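Cell wall binding protein cwp8 (Peptoclostridium difficile, PDB 5J6Q) probably anchors itself to the clostridial cell wall through its CWB2 modules while presenting its other domains at the bacterial surface. Local coordinates at residues A[223-228]-A[242-247]; A[38-43]-A[76-81]; A[509-514]-A[563-568]. One frame throughout, in Å; residues are numbered along the deposited sequence.

How the contacts relate
Followed from the N terminus, the three contacts come strictly in series, none nested in or crossing another. Contact 2 closes first: across 32 intervening residues, including helix 53-61 and strand 68-75, it joins the start of strand 41-45 to the turn between strand 68-75 and hairpin 79-86. Contact 1 follows, closing a connection of 17 residues, with helix 228-232, between strands 217-224 and 242-249 of a second mixed sheet. Contact 3, in the CWB2 region, spans 48 residues and joins the loop after helix 498-509 to the end of helix 556-565 and the loop after it. The centres of contacts 2 and 3 lie about 72 Å apart, on opposite sides of the chain's centre; each contact lies in its own part of an elongated molecule.

Contact 1. Residues A[223-228]-A[242-247]; sequences EAILTQ and SSFDIV
Ile225 and Phe244 carry the apolar half of this contact, with their side chains crossing obliquely. The delta methyl of Ile225 does the touching: CD1 approaches the CD2-CE2 side of the ring, 3.6 Å from Phe244 CD2. Phe244 holds CG between its backbone N and carbonyl carbon (chi1 69°), and from there the ring also makes an edge-to-face pair with His272 of helix 265-280. The CB of Phe244 meets Glu223 from the other strand, 4.0 Å from Glu223 CA and close to Glu223 CG, the two side chains meeting at a slant. Around the other branch of Ile225 the packing is close: Ser242 OG stands 3.1 Å from Ile225 CA and 3.3 Å from Ile225 CG2, the hydroxyl lying close to both alpha carbon and gamma methyl. Ala224 and Ser243 share a face of the sheet, where Ala224 CB lies 3.7 Å from Ser243 OG. The main chains are joined chiefly by Ala224 N donating to Ser243 O at 2.9 Å, a nearly straight bond with an N-H...O angle of 167°. The return bond, from Ser243 N to Ala224 O, is weak at 3.3 Å, and the pairing fades as residues 225-227 leave the strand toward helix 228-232. On its other flank strand 242-249 is bonded to strand 256-262. The whole is the frayed end of an antiparallel edge strand in a four-stranded mixed sheet with helix 265-280 packed against one face, an alpha/beta layer within the Cwp8 domain 3 region.

Contact 2. Residues A[38-43]-A[76-81]; sequences DRVYDI and KGHQVL
Val40 and Lys76 meet at the end of an antiparallel strand pair, where strand 41-45 begins and strand 68-75 has just finished. The backbone join is a single straight bond, Lys76 N to Val40 O at 3.0 Å, with the donor nearly along the C=O axis. Past it the lysine chain runs beside the other segment, extended as far as CE (chi3 -172°), its CE 3.7 Å from Asp42 CB. Beyond that methylene the ammonium reaches the preceding carbonyl: Lys76 NZ donates to Arg39 O at 2.8 Å, tilted from the carbonyl plane. A water accepts from the same NZ and donates to Asp38 OD2, linking the two charged groups, which are themselves 5.2 Å apart between Lys76 NZ and Asp38 OD2. The aromatic side of the contact turns on one methyl. Val40 CG2 sits over a face of the His78 imidazole, 3.7 Å from its centroid and 19° off the normal, a CH-pi contact, and it also lies over the centre of the Tyr41 ring. Those two rings are steeply inclined, with planes 74° apart. Around this corner Arg39 turns away to bond Leu50 O, Tyr41 rests on Ala22 of helix 13-24, and Val40 touches Val85 of strand 84-86, placing the contact between the first mixed sheet, its helix and the small hairpin 79-86.

Contact 3. Residues A[509-514]-A[563-568]; sequences YYAGAT and ELRLKN. With SO4 (sulfate ion), chain G.
Leu566 and Ala513 form the tightly packed side, with Tyr510 CB at the margin. One delta methyl makes both contacts: Leu566 CD2 lies 3.9 Å from Ala513 CB and 4.2 Å from Tyr510 CB, entering beside a type II beta turn that runs from Tyr510 to Ala513. The turn is closed by its own bond, Ala513 N to Tyr510 O, with Gly512 at the third position. The outer side is looser and wetter. There Asn568 lays its CB 3.4 Å from Ala513 O. Gly512 N reaches Arg565 O only weakly, at 3.5 Å, and a water that accepts from this N and donates to this O supports the link. The Arg565 chain folds at chi2 (-78°, placing CD) and chi3 (90°, placing NE), passing CD 3.8 Å from Ala511 CA before its guanidinium meets a sulfate, probably from the crystallisation liquor. Arg565 NH1 donates to sulfate O3 at 2.8 Å in a nearly straight bond, with O3 in plane at the guanidinium's edge; the other sulfate bonds are weak. Each segment takes in the end of a helix, 498-509 or 556-565, and the start of the loop toward strand 516-519 or 572-575, a pairing characteristic of the parallel alpha/beta architecture of a CWB2 domain.

Contact 1. Residues A[223-228]-A[242-247]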
ATOM      1  N   GLU A 223     -15.532   1.395   3.660  1.00111.88           N
ATOM      2  CA  GLU A 223     -15.297   0.434   2.587  1.00116.45           C
ATOM      3  C   GLU A 223     -16.374   0.544   1.503  1.00117.92           C
ATOM      4  O   GLU A 223     -17.528   0.216   1.747  1.00118.73           O
ATOM      5  CB  GLU A 223     -15.264  -0.987   3.170  1.00118.02           C
ATOM      6  CG  GLU A 223     -14.090  -1.186   4.115  1.00118.25           C
ATOM      7  CD  GLU A 223     -14.279  -2.361   5.058  1.00115.29           C
ATOM      8  OE1 GLU A 223     -13.311  -3.129   5.232  1.00110.97           O
ATOM      9  OE2 GLU A 223     -15.380  -2.514   5.628  1.00112.65           O
ATOM     10  N   ALA A 224     -15.985   1.015   0.313  1.00118.70           N
ATOM     11  CA  ALA A 224     -16.862   1.189  -0.834  1.00122.88           C
ATOM     12  C   ALA A 224     -16.229   0.492  -2.030  1.00126.13           C
ATOM     13  O   ALA A 224     -16.002   1.097  -3.077  1.00126.84           O
ATOM     14  CB  ALA A 224     -17.048   2.671  -1.126  1.00123.86           C
ATOM     15  N   ILE A 225     -15.923  -0.788  -1.856  1.00130.41           N
ATOM     16  CA  ILE A 225     -15.311  -1.601  -2.901  1.00137.44           C
ATOM     17  C   ILE A 225     -16.387  -2.405  -3.620  1.00142.68           C
ATOM     18  O   ILE A 225     -17.212  -3.040  -2.967  1.00145.59           O
ATOM     19  CB  ILE A 225     -14.244  -2.528  -2.270  1.00139.57           C
ATOM     20  CG1 ILE A 225     -13.248  -1.699  -1.441  1.00139.53           C
ATOM     21  CG2 ILE A 225     -13.509  -3.299  -3.362  1.00139.52           C
ATOM     22  CD1 ILE A 225     -12.221  -2.559  -0.720  1.00139.63           C
ATOM     23  N   LEU A 226     -16.384  -2.378  -4.957  1.00147.44           N
ATOM     24  CA  LEU A 226     -17.386  -3.099  -5.734  1.00154.93           C
ATOM     25  C   LEU A 226     -16.911  -4.489  -6.146  1.00160.38           C
ATOM     26  O   LEU A 226     -15.769  -4.648  -6.579  1.00162.63           O
ATOM     27  CB  LEU A 226     -17.742  -2.292  -6.990  1.00157.22           C
ATOM     28  CG  LEU A 226     -18.136  -0.842  -6.725  1.00157.18           C
ATOM     29  CD1 LEU A 226     -18.361  -0.134  -8.041  1.00157.21           C
ATOM     30  CD2 LEU A 226     -19.402  -0.785  -5.897  1.00157.21           C
ATOM     31  N   THR A 227     -17.789  -5.493  -6.009  1.00165.78           N
ATOM     32  CA  THR A 227     -17.480  -6.860  -6.387  1.00171.47           C
ATOM     33  C   THR A 227     -17.427  -6.951  -7.905  1.00175.58           C
ATOM     34  O   THR A 227     -18.012  -6.109  -8.588  1.00177.29           O
ATOM     35  CB  THR A 227     -18.555  -7.797  -5.827  1.00173.19           C
ATOM     36  OG1 THR A 227     -18.815  -7.423  -4.474  1.00173.16           O
ATOM     37  CG2 THR A 227     -18.135  -9.254  -5.879  1.00173.16           C
ATOM     38  N   GLN A 228     -16.733  -7.960  -8.436  1.00179.68           N
ATOM     39  CA  GLN A 228     -16.623  -8.154  -9.876  1.00184.12           C
ATOM     40  C   GLN A 228     -17.998  -8.176 -10.552  1.00186.48           C
ATOM     41  O   GLN A 228     -18.082  -7.844 -11.728  1.00187.23           O
ATOM     42  CB  GLN A 228     -15.875  -9.463 -10.170  1.00186.40           C
ATOM     43  CG  GLN A 228     -15.623  -9.675 -11.657  1.00189.10           C
ATOM     44  CD  GLN A 228     -14.919 -10.981 -11.912  1.00192.61           C
ATOM     45  OE1 GLN A 228     -15.546 -12.014 -12.153  1.00193.79           O
ATOM     46  NE2 GLN A 228     -13.587 -10.965 -11.864  1.00195.83           N
ATOM     47  N   SER A 242     -12.840   2.766  -6.563  1.00107.51           N
ATOM     48  CA  SER A 242     -13.115   1.901  -5.417  1.00 94.93           C
ATOM     49  C   SER A 242     -12.424   2.548  -4.252  1.00 85.72           C
ATOM     50  O   SER A 242     -11.404   3.184  -4.467  1.00 82.17           O
ATOM     51  CB  SER A 242     -12.546   0.501  -5.629  1.00 94.63           C
ATOM     52  OG  SER A 242     -13.412  -0.495  -5.103  1.00 98.81           O
ATOM     53  N   SER A 243     -12.920   2.404  -3.030  1.00 76.70           N
ATOM     54  CA  SER A 243     -12.220   3.093  -1.988  1.00 74.92           C
ATOM     55  C   SER A 243     -12.376   2.464  -0.653  1.00 70.77           C
ATOM     56  O   SER A 243     -13.257   1.622  -0.420  1.00 67.47           O
ATOM     57  CB  SER A 243     -12.694   4.554  -1.908  1.00 78.44           C
ATOM     58  OG  SER A 243     -13.951   4.708  -1.252  1.00 79.90           O
ATOM     59  N   PHE A 244     -11.492   2.874   0.227  1.00 60.86           N
ATOM     60  CA  PHE A 244     -11.563   2.450   1.591  1.00 53.02           C
ATOM     61  C   PHE A 244     -10.578   3.200   2.362  1.00 53.33           C
ATOM     62  O   PHE A 244      -9.669   3.858   1.818  1.00 54.66           O
ATOM     63  CB  PHE A 244     -11.424   0.912   1.786  1.00 60.38           C
ATOM     64  CG  PHE A 244     -10.084   0.241   1.517  1.00 57.32           C
ATOM     65  CD1 PHE A 244      -9.221  -0.050   2.550  1.00 61.03           C
ATOM     66  CD2 PHE A 244      -9.737  -0.145   0.248  1.00 61.34           C
ATOM     67  CE1 PHE A 244      -8.017  -0.730   2.303  1.00 67.28           C
ATOM     68  CE2 PHE A 244      -8.538  -0.822   0.005  1.00 61.49           C
ATOM     69  CZ  PHE A 244      -7.694  -1.106   1.032  1.00 57.65           C
ATOM     70  N   ASP A 245     -10.766   3.143   3.637  1.00 53.48           N
ATOM     71  CA  ASP A 245      -9.959   3.830   4.629  1.00 59.33           C
ATOM     72  C   ASP A 245      -9.227   2.785   5.435  1.00 57.47           C
ATOM     73  O   ASP A 245      -9.810   1.741   5.808  1.00 53.13           O
ATOM     74  CB  ASP A 245     -10.834   4.689   5.615  1.00 61.89           C
ATOM     75  CG  ASP A 245     -11.137   6.145   5.187  1.00 69.32           C
ATOM     76  OD1 ASP A 245     -10.954   6.486   3.966  1.00 69.82           O
ATOM     77  OD2 ASP A 245     -11.576   6.940   6.059  1.00 73.05           O
ATOM     78  N   ILE A 246      -7.965   3.088   5.716  1.00 53.27           N
ATOM     79  CA  ILE A 246      -7.055   2.266   6.480  1.00 54.02           C
ATOM     80  C   ILE A 246      -6.752   3.062   7.698  1.00 53.44           C
ATOM     81  O   ILE A 246      -6.278   4.179   7.524  1.00 57.86           O
ATOM     82  CB  ILE A 246      -5.718   2.026   5.651  1.00 52.54           C
ATOM     83  CG1 ILE A 246      -5.982   1.357   4.345  1.00 49.66           C
ATOM     84  CG2 ILE A 246      -4.733   1.249   6.473  1.00 50.49           C
ATOM     85  CD1 ILE A 246      -4.814   1.505   3.336  1.00 50.08           C
ATOM     86  N   VAL A 247      -6.924   2.513   8.911  1.00 53.80           N
ATOM     87  CA  VAL A 247      -6.669   3.238  10.131  1.00 58.22           C
ATOM     88  C   VAL A 247      -5.640   2.534  10.990  1.00 61.28           C
ATOM     89  O   VAL A 247      -5.815   1.363  11.316  1.00 61.34           O
ATOM     90  CB  VAL A 247      -8.048   3.341  10.896  1.00 65.70           C
ATOM     91  CG1 VAL A 247      -7.895   4.146  12.181  1.00 66.73           C
ATOM     92  CG2 VAL A 247      -9.108   3.960   9.988  1.00 67.25           C
TER

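Contact 2. Residues A[38-43]-A[76-81]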
ATOM      1  N   ASP A  38     -31.757  37.283  11.594  1.00 69.48           N
ATOM      2  CA  ASP A  38     -31.528  35.877  11.927  1.00 62.27           C
ATOM      3  C   ASP A  38     -30.341  35.421  11.063  1.00 56.50           C
ATOM      4  O   ASP A  38     -30.193  35.969   9.927  1.00 52.95           O
ATOM      5  CB  ASP A  38     -32.749  35.049  11.527  1.00 63.43           C
ATOM      6  CG  ASP A  38     -33.749  34.886  12.627  1.00 73.05           C
ATOM      7  OD1 ASP A  38     -33.565  35.514  13.699  1.00 77.37           O
ATOM      8  OD2 ASP A  38     -34.727  34.136  12.425  1.00 79.20           O
ATOM      9  N   ARG A  39     -29.480  34.487  11.540  1.00 44.14           N
ATOM     10  CA  ARG A  39     -28.473  34.027  10.594  1.00 42.49           C
ATOM     11  C   ARG A  39     -29.145  33.236   9.438  1.00 46.53           C
ATOM     12  O   ARG A  39     -30.202  32.611   9.621  1.00 42.85           O
ATOM     13  CB  ARG A  39     -27.435  33.052  11.167  1.00 47.97           C
ATOM     14  CG  ARG A  39     -26.776  33.524  12.459  1.00 54.63           C
ATOM     15  CD  ARG A  39     -26.354  32.272  13.246  1.00 47.43           C
ATOM     16  NE  ARG A  39     -25.348  32.651  14.225  1.00 54.01           N
ATOM     17  CZ  ARG A  39     -24.737  31.840  15.087  1.00 59.20           C
ATOM     18  NH1 ARG A  39     -23.844  32.329  15.941  1.00 48.96           N
ATOM     19  NH2 ARG A  39     -25.008  30.525  15.095  1.00 48.43           N
ATOM     20  N   VAL A  40     -28.493  33.249   8.287  1.00 48.11           N
ATOM     21  CA  VAL A  40     -29.031  32.499   7.160  1.00 53.30           C
ATOM     22  C   VAL A  40     -28.432  31.088   7.159  1.00 49.36           C
ATOM     23  O   VAL A  40     -29.017  30.221   6.523  1.00 48.59           O
ATOM     24  CB  VAL A  40     -28.869  33.160   5.781  1.00 49.27           C
ATOM     25  CG1 VAL A  40     -29.454  34.566   5.534  1.00 48.58           C
ATOM     26  CG2 VAL A  40     -27.908  32.582   4.771  1.00 47.19           C
ATOM     27  N   TYR A  41     -27.295  30.855   7.830  1.00 43.41           N
ATOM     28  CA  TYR A  41     -26.797  29.488   7.893  1.00 43.57           C
ATOM     29  C   TYR A  41     -27.085  28.958   9.256  1.00 47.08           C
ATOM     30  O   TYR A  41     -26.921  29.673  10.263  1.00 47.94           O
ATOM     31  CB  TYR A  41     -25.308  29.382   7.570  1.00 43.22           C
ATOM     32  CG  TYR A  41     -25.082  29.762   6.126  1.00 51.19           C
ATOM     33  CD1 TYR A  41     -24.468  30.957   5.794  1.00 54.42           C
ATOM     34  CD2 TYR A  41     -25.518  28.933   5.094  1.00 54.96           C
ATOM     35  CE1 TYR A  41     -24.284  31.331   4.458  1.00 63.25           C
ATOM     36  CE2 TYR A  41     -25.346  29.290   3.758  1.00 67.77           C
ATOM     37  CZ  TYR A  41     -24.732  30.492   3.448  1.00 72.10           C
ATOM     38  OH  TYR A  41     -24.573  30.838   2.127  1.00 70.03           O
ATOM     39  N   ASP A  42     -27.577  27.705   9.290  1.00 45.58           N
ATOM     40  CA  ASP A  42     -27.871  27.031  10.515  1.00 40.42           C
ATOM     41  C   ASP A  42     -26.576  26.185  10.745  1.00 42.36           C
ATOM     42  O   ASP A  42     -26.255  25.240   9.996  1.00 40.87           O
ATOM     43  CB  ASP A  42     -29.171  26.181  10.349  1.00 45.55           C
ATOM     44  CG  ASP A  42     -29.394  25.319  11.564  1.00 52.79           C
ATOM     45  OD1 ASP A  42     -28.635  25.463  12.509  1.00 59.59           O
ATOM     46  OD2 ASP A  42     -30.348  24.471  11.559  1.00 51.80           O
ATOM     47  N   ILE A  43     -25.807  26.550  11.756  1.00 35.63           N
ATOM     48  CA  ILE A  43     -24.565  25.863  11.937  1.00 34.87           C
ATOM     49  C   ILE A  43     -24.420  25.210  13.330  1.00 35.33           C
ATOM     50  O   ILE A  43     -24.656  25.848  14.333  1.00 33.74           O
ATOM     51  CB  ILE A  43     -23.459  26.818  11.768  1.00 35.74           C
ATOM     52  CG1 ILE A  43     -23.632  27.581  10.397  1.00 31.14           C
ATOM     53  CG2 ILE A  43     -22.157  26.106  11.899  1.00 30.25           C
ATOM     54  CD1 ILE A  43     -22.319  28.279   9.957  1.00 37.42           C
ATOM     55  N   LYS A  76     -30.570  27.993   5.171  1.00 50.89           N
ATOM     56  CA  LYS A  76     -32.026  27.938   5.387  1.00 52.19           C
ATOM     57  C   LYS A  76     -32.805  28.483   4.157  1.00 58.39           C
ATOM     58  O   LYS A  76     -34.012  28.623   4.242  1.00 60.50           O
ATOM     59  CB  LYS A  76     -32.417  28.768   6.613  1.00 54.64           C
ATOM     60  CG  LYS A  76     -31.640  28.391   7.908  1.00 55.35           C
ATOM     61  CD  LYS A  76     -32.165  29.284   9.053  1.00 54.79           C
ATOM     62  CE  LYS A  76     -31.363  29.173  10.347  1.00 58.13           C
ATOM     63  NZ  LYS A  76     -31.328  30.476  11.022  1.00 53.17           N
ATOM     64  N   GLY A  77     -32.085  28.750   3.042  1.00 58.69           N
ATOM     65  CA  GLY A  77     -32.667  29.296   1.837  1.00 61.26           C
ATOM     66  C   GLY A  77     -32.682  30.818   1.841  1.00 58.12           C
ATOM     67  O   GLY A  77     -33.474  31.453   2.540  1.00 57.59           O
ATOM     68  N   HIS A  78     -31.819  31.400   1.052  1.00 59.06           N
ATOM     69  CA  HIS A  78     -31.783  32.854   0.979  1.00 63.73           C
ATOM     70  C   HIS A  78     -31.510  33.319  -0.435  1.00 63.81           C
ATOM     71  O   HIS A  78     -31.014  32.552  -1.271  1.00 61.52           O
ATOM     72  CB  HIS A  78     -30.636  33.403   1.884  1.00 61.47           C
ATOM     73  CG  HIS A  78     -29.306  32.878   1.462  1.00 60.74           C
ATOM     74  ND1 HIS A  78     -28.319  33.687   0.948  1.00 64.14           N
ATOM     75  CD2 HIS A  78     -28.808  31.610   1.446  1.00 56.40           C
ATOM     76  CE1 HIS A  78     -27.278  32.931   0.617  1.00 62.15           C
ATOM     77  NE2 HIS A  78     -27.545  31.678   0.910  1.00 59.58           N
ATOM     78  N   GLN A  79     -31.838  34.576  -0.699  1.00 66.18           N
ATOM     79  CA  GLN A  79     -31.455  35.149  -1.990  1.00 75.05           C
ATOM     80  C   GLN A  79     -31.251  36.663  -1.860  1.00 78.37           C
ATOM     81  O   GLN A  79     -31.613  37.238  -0.843  1.00 80.16           O
ATOM     82  CB  GLN A  79     -32.521  34.850  -3.061  1.00 75.33           C
ATOM     83  CG  GLN A  79     -33.535  35.962  -3.236  1.00 74.68           C
ATOM     84  CD  GLN A  79     -34.462  35.618  -4.380  1.00 75.46           C
ATOM     85  OE1 GLN A  79     -34.036  35.538  -5.530  1.00 76.72           O
ATOM     86  NE2 GLN A  79     -35.721  35.354  -4.072  1.00 70.37           N
ATOM     87  N   VAL A  80     -30.672  37.298  -2.879  1.00 84.84           N
ATOM     88  CA  VAL A  80     -30.500  38.745  -2.876  1.00 92.51           C
ATOM     89  C   VAL A  80     -31.515  39.392  -3.827  1.00 96.54           C
ATOM     90  O   VAL A  80     -31.494  39.118  -5.025  1.00 97.84           O
ATOM     91  CB  VAL A  80     -29.070  39.148  -3.310  1.00 95.07           C
ATOM     92  CG1 VAL A  80     -28.909  40.667  -3.232  1.00 96.73           C
ATOM     93  CG2 VAL A  80     -28.029  38.457  -2.437  1.00 93.53           C
ATOM     94  N   LEU A  81     -32.405  40.226  -3.288  1.00 98.90           N
ATOM     95  CA  LEU A  81     -33.389  40.960  -4.060  1.00105.90           C
ATOM     96  C   LEU A  81     -33.125  42.431  -3.813  1.00107.43           C
ATOM     97  O   LEU A  81     -33.334  42.899  -2.691  1.00104.85           O
ATOM     98  CB  LEU A  81     -34.824  40.628  -3.632  1.00110.86           C
ATOM     99  CG  LEU A  81     -35.256  39.197  -3.892  1.00117.34           C
ATOM    100  CD1 LEU A  81     -36.666  39.015  -3.387  1.00120.09           C
ATOM    101  CD2 LEU A  81     -35.199  38.886  -5.373  1.00120.00           C
TER
HETATM  102  O   HOH W   1     -33.890  31.496  11.028  1.00 68.97           O

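Contact 3. Residues A[509-514]-A[563-568]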
ATOM      1  N   TYR A 509      16.282 -30.324  -7.855  1.00 39.42           N
ATOM      2  CA  TYR A 509      16.199 -30.416  -6.434  1.00 39.54           C
ATOM      3  C   TYR A 509      14.969 -29.929  -5.720  1.00 41.30           C
ATOM      4  O   TYR A 509      14.987 -30.090  -4.494  1.00 40.30           O
ATOM      5  CB  TYR A 509      17.310 -29.547  -5.872  1.00 33.07           C
ATOM      6  CG  TYR A 509      18.693 -30.060  -6.230  1.00 42.48           C
ATOM      7  CD1 TYR A 509      19.544 -29.308  -7.032  1.00 45.86           C
ATOM      8  CD2 TYR A 509      19.172 -31.253  -5.713  1.00 43.46           C
ATOM      9  CE1 TYR A 509      20.845 -29.723  -7.299  1.00 51.38           C
ATOM     10  CE2 TYR A 509      20.485 -31.674  -5.953  1.00 51.45           C
ATOM     11  CZ  TYR A 509      21.313 -30.902  -6.738  1.00 58.61           C
ATOM     12  OH  TYR A 509      22.607 -31.267  -6.936  1.00 59.07           O
ATOM     13  N   TYR A 510      13.943 -29.358  -6.409  1.00 36.24           N
ATOM     14  CA  TYR A 510      12.969 -28.701  -5.579  1.00 36.09           C
ATOM     15  C   TYR A 510      11.574 -29.164  -5.705  1.00 36.56           C
ATOM     16  O   TYR A 510      10.679 -28.427  -5.304  1.00 34.76           O
ATOM     17  CB  TYR A 510      13.053 -27.177  -5.853  1.00 36.82           C
ATOM     18  CG  TYR A 510      14.290 -26.590  -5.191  1.00 33.27           C
ATOM     19  CD1 TYR A 510      15.426 -26.300  -5.932  1.00 33.40           C
ATOM     20  CD2 TYR A 510      14.306 -26.342  -3.821  1.00 23.93           C
ATOM     21  CE1 TYR A 510      16.561 -25.774  -5.308  1.00 32.99           C
ATOM     22  CE2 TYR A 510      15.420 -25.830  -3.193  1.00 25.70           C
ATOM     23  CZ  TYR A 510      16.569 -25.539  -3.958  1.00 32.57           C
ATOM     24  OH  TYR A 510      17.679 -25.031  -3.337  1.00 33.95           O
ATOM     25  N   ALA A 511      11.352 -30.412  -6.204  1.00 36.31           N
ATOM     26  CA  ALA A 511      10.025 -30.945  -6.291  1.00 37.82           C
ATOM     27  C   ALA A 511       9.400 -30.811  -4.856  1.00 41.47           C
ATOM     28  O   ALA A 511      10.099 -31.060  -3.859  1.00 39.45           O
ATOM     29  CB  ALA A 511      10.084 -32.438  -6.734  1.00 40.48           C
ATOM     30  N   GLY A 512       8.145 -30.429  -4.746  1.00 40.73           N
ATOM     31  CA  GLY A 512       7.578 -30.321  -3.417  1.00 47.58           C
ATOM     32  C   GLY A 512       7.891 -29.055  -2.609  1.00 48.99           C
ATOM     33  O   GLY A 512       7.319 -28.935  -1.525  1.00 46.62           O
ATOM     34  N   ALA A 513       8.761 -28.088  -3.089  1.00 42.43           N
ATOM     35  CA  ALA A 513       9.038 -26.916  -2.263  1.00 34.27           C
ATOM     36  C   ALA A 513       7.692 -26.140  -2.008  1.00 34.31           C
ATOM     37  O   ALA A 513       6.779 -26.103  -2.877  1.00 32.95           O
ATOM     38  CB  ALA A 513      10.085 -25.979  -2.955  1.00 34.34           C
ATOM     39  N   THR A 514       7.587 -25.566  -0.825  1.00 33.62           N
ATOM     40  CA  THR A 514       6.386 -24.862  -0.422  1.00 38.79           C
ATOM     41  C   THR A 514       6.609 -23.316  -0.526  1.00 41.44           C
ATOM     42  O   THR A 514       5.695 -22.534  -0.212  1.00 42.08           O
ATOM     43  CB  THR A 514       6.018 -25.320   0.973  1.00 41.31           C
ATOM     44  OG1 THR A 514       7.164 -25.175   1.787  1.00 46.58           O
ATOM     45  CG2 THR A 514       5.588 -26.836   0.986  1.00 40.87           C
ATOM     46  N   GLU A 563       6.325 -24.707 -13.343  1.00 34.27           N
ATOM     47  CA  GLU A 563       5.029 -25.345 -13.534  1.00 35.24           C
ATOM     48  C   GLU A 563       5.086 -26.796 -13.008  1.00 37.74           C
ATOM     49  O   GLU A 563       4.127 -27.224 -12.407  1.00 37.73           O
ATOM     50  CB  GLU A 563       4.697 -25.296 -15.039  1.00 34.94           C
ATOM     51  CG  GLU A 563       3.631 -26.221 -15.528  1.00 37.94           C
ATOM     52  CD  GLU A 563       3.208 -25.960 -16.948  1.00 44.22           C
ATOM     53  OE1 GLU A 563       2.065 -25.598 -17.117  1.00 50.32           O
ATOM     54  OE2 GLU A 563       4.000 -26.131 -17.891  1.00 46.04           O
ATOM     55  N   LEU A 564       6.222 -27.563 -13.234  1.00 36.70           N
ATOM     56  CA  LEU A 564       6.316 -28.970 -12.743  1.00 34.78           C
ATOM     57  C   LEU A 564       6.662 -29.099 -11.296  1.00 37.97           C
ATOM     58  O   LEU A 564       6.121 -29.979 -10.598  1.00 37.54           O
ATOM     59  CB  LEU A 564       7.427 -29.732 -13.493  1.00 37.03           C
ATOM     60  CG  LEU A 564       7.125 -29.959 -14.957  1.00 35.18           C
ATOM     61  CD1 LEU A 564       8.340 -30.658 -15.649  1.00 28.84           C
ATOM     62  CD2 LEU A 564       5.816 -30.834 -14.979  1.00 39.69           C
ATOM     63  N   ARG A 565       7.560 -28.219 -10.790  1.00 34.65           N
ATOM     64  CA  ARG A 565       8.075 -28.432  -9.448  1.00 35.14           C
ATOM     65  C   ARG A 565       7.497 -27.621  -8.367  1.00 37.05           C
ATOM     66  O   ARG A 565       7.686 -28.031  -7.210  1.00 37.01           O
ATOM     67  CB  ARG A 565       9.646 -28.150  -9.404  1.00 34.81           C
ATOM     68  CG  ARG A 565      10.458 -28.994 -10.425  1.00 37.25           C
ATOM     69  CD  ARG A 565      10.682 -30.425  -9.968  1.00 46.79           C
ATOM     70  NE  ARG A 565       9.581 -31.202 -10.445  1.00 67.97           N
ATOM     71  CZ  ARG A 565       9.663 -32.250 -11.254  1.00 63.74           C
ATOM     72  NH1 ARG A 565       8.565 -32.890 -11.616  1.00 64.59           N
ATOM     73  NH2 ARG A 565      10.849 -32.667 -11.700  1.00 47.63           N
ATOM     74  N   LEU A 566       6.812 -26.506  -8.650  1.00 34.76           N
ATOM     75  CA  LEU A 566       6.540 -25.649  -7.453  1.00 39.29           C
ATOM     76  C   LEU A 566       5.125 -25.381  -7.214  1.00 40.80           C
ATOM     77  O   LEU A 566       4.725 -24.378  -6.644  1.00 42.69           O
ATOM     78  CB  LEU A 566       7.322 -24.294  -7.694  1.00 37.29           C
ATOM     79  CG  LEU A 566       8.800 -24.523  -7.909  1.00 35.03           C
ATOM     80  CD1 LEU A 566       9.537 -23.106  -8.153  1.00 31.54           C
ATOM     81  CD2 LEU A 566       9.512 -25.176  -6.737  1.00 25.84           C
ATOM     82  N   LYS A 567       4.334 -26.345  -7.605  1.00 45.97           N
ATOM     83  CA  LYS A 567       2.901 -26.347  -7.463  1.00 42.71           C
ATOM     84  C   LYS A 567       2.472 -26.274  -6.054  1.00 41.40           C
ATOM     85  O   LYS A 567       1.349 -25.858  -5.795  1.00 43.46           O
ATOM     86  CB  LYS A 567       2.364 -27.609  -8.146  1.00 44.80           C
ATOM     87  CG  LYS A 567       1.376 -27.329  -9.168  1.00 51.31           C
ATOM     88  CD  LYS A 567       1.991 -26.545 -10.276  1.00 49.11           C
ATOM     89  CE  LYS A 567       0.878 -25.825 -10.940  1.00 59.62           C
ATOM     90  NZ  LYS A 567       0.913 -26.048 -12.378  1.00 57.24           N
ATOM     91  N   ASN A 568       3.328 -26.662  -5.132  1.00 41.59           N
ATOM     92  CA  ASN A 568       3.034 -26.620  -3.680  1.00 43.78           C
ATOM     93  C   ASN A 568       3.449 -25.246  -3.057  1.00 45.80           C
ATOM     94  O   ASN A 568       3.155 -25.049  -1.892  1.00 41.23           O
ATOM     95  CB  ASN A 568       3.799 -27.761  -2.961  1.00 42.52           C
ATOM     96  CG  ASN A 568       3.346 -29.148  -3.527  1.00 49.45           C
ATOM     97  OD1 ASN A 568       2.158 -29.489  -3.481  1.00 52.48           O
ATOM     98  ND2 ASN A 568       4.162 -29.912  -4.227  1.00 43.40           N
TER
HETATM   99  S   SO4 G 706       8.069 -34.935 -14.072  1.00 83.48           S
HETATM  100  O1  SO4 G 706       7.623 -36.327 -14.593  1.00 87.66           O
HETATM  101  O2  SO4 G 706       8.517 -34.115 -15.121  1.00 80.84           O
HETATM  102  O3  SO4 G 706       9.182 -35.154 -13.147  1.00 82.51           O
HETATM  103  O4  SO4 G 706       6.913 -34.358 -13.370  1.00 82.36           O
HETATM  104  O   HOH W   2       6.235 -30.937  -7.069  1.00 54.42           O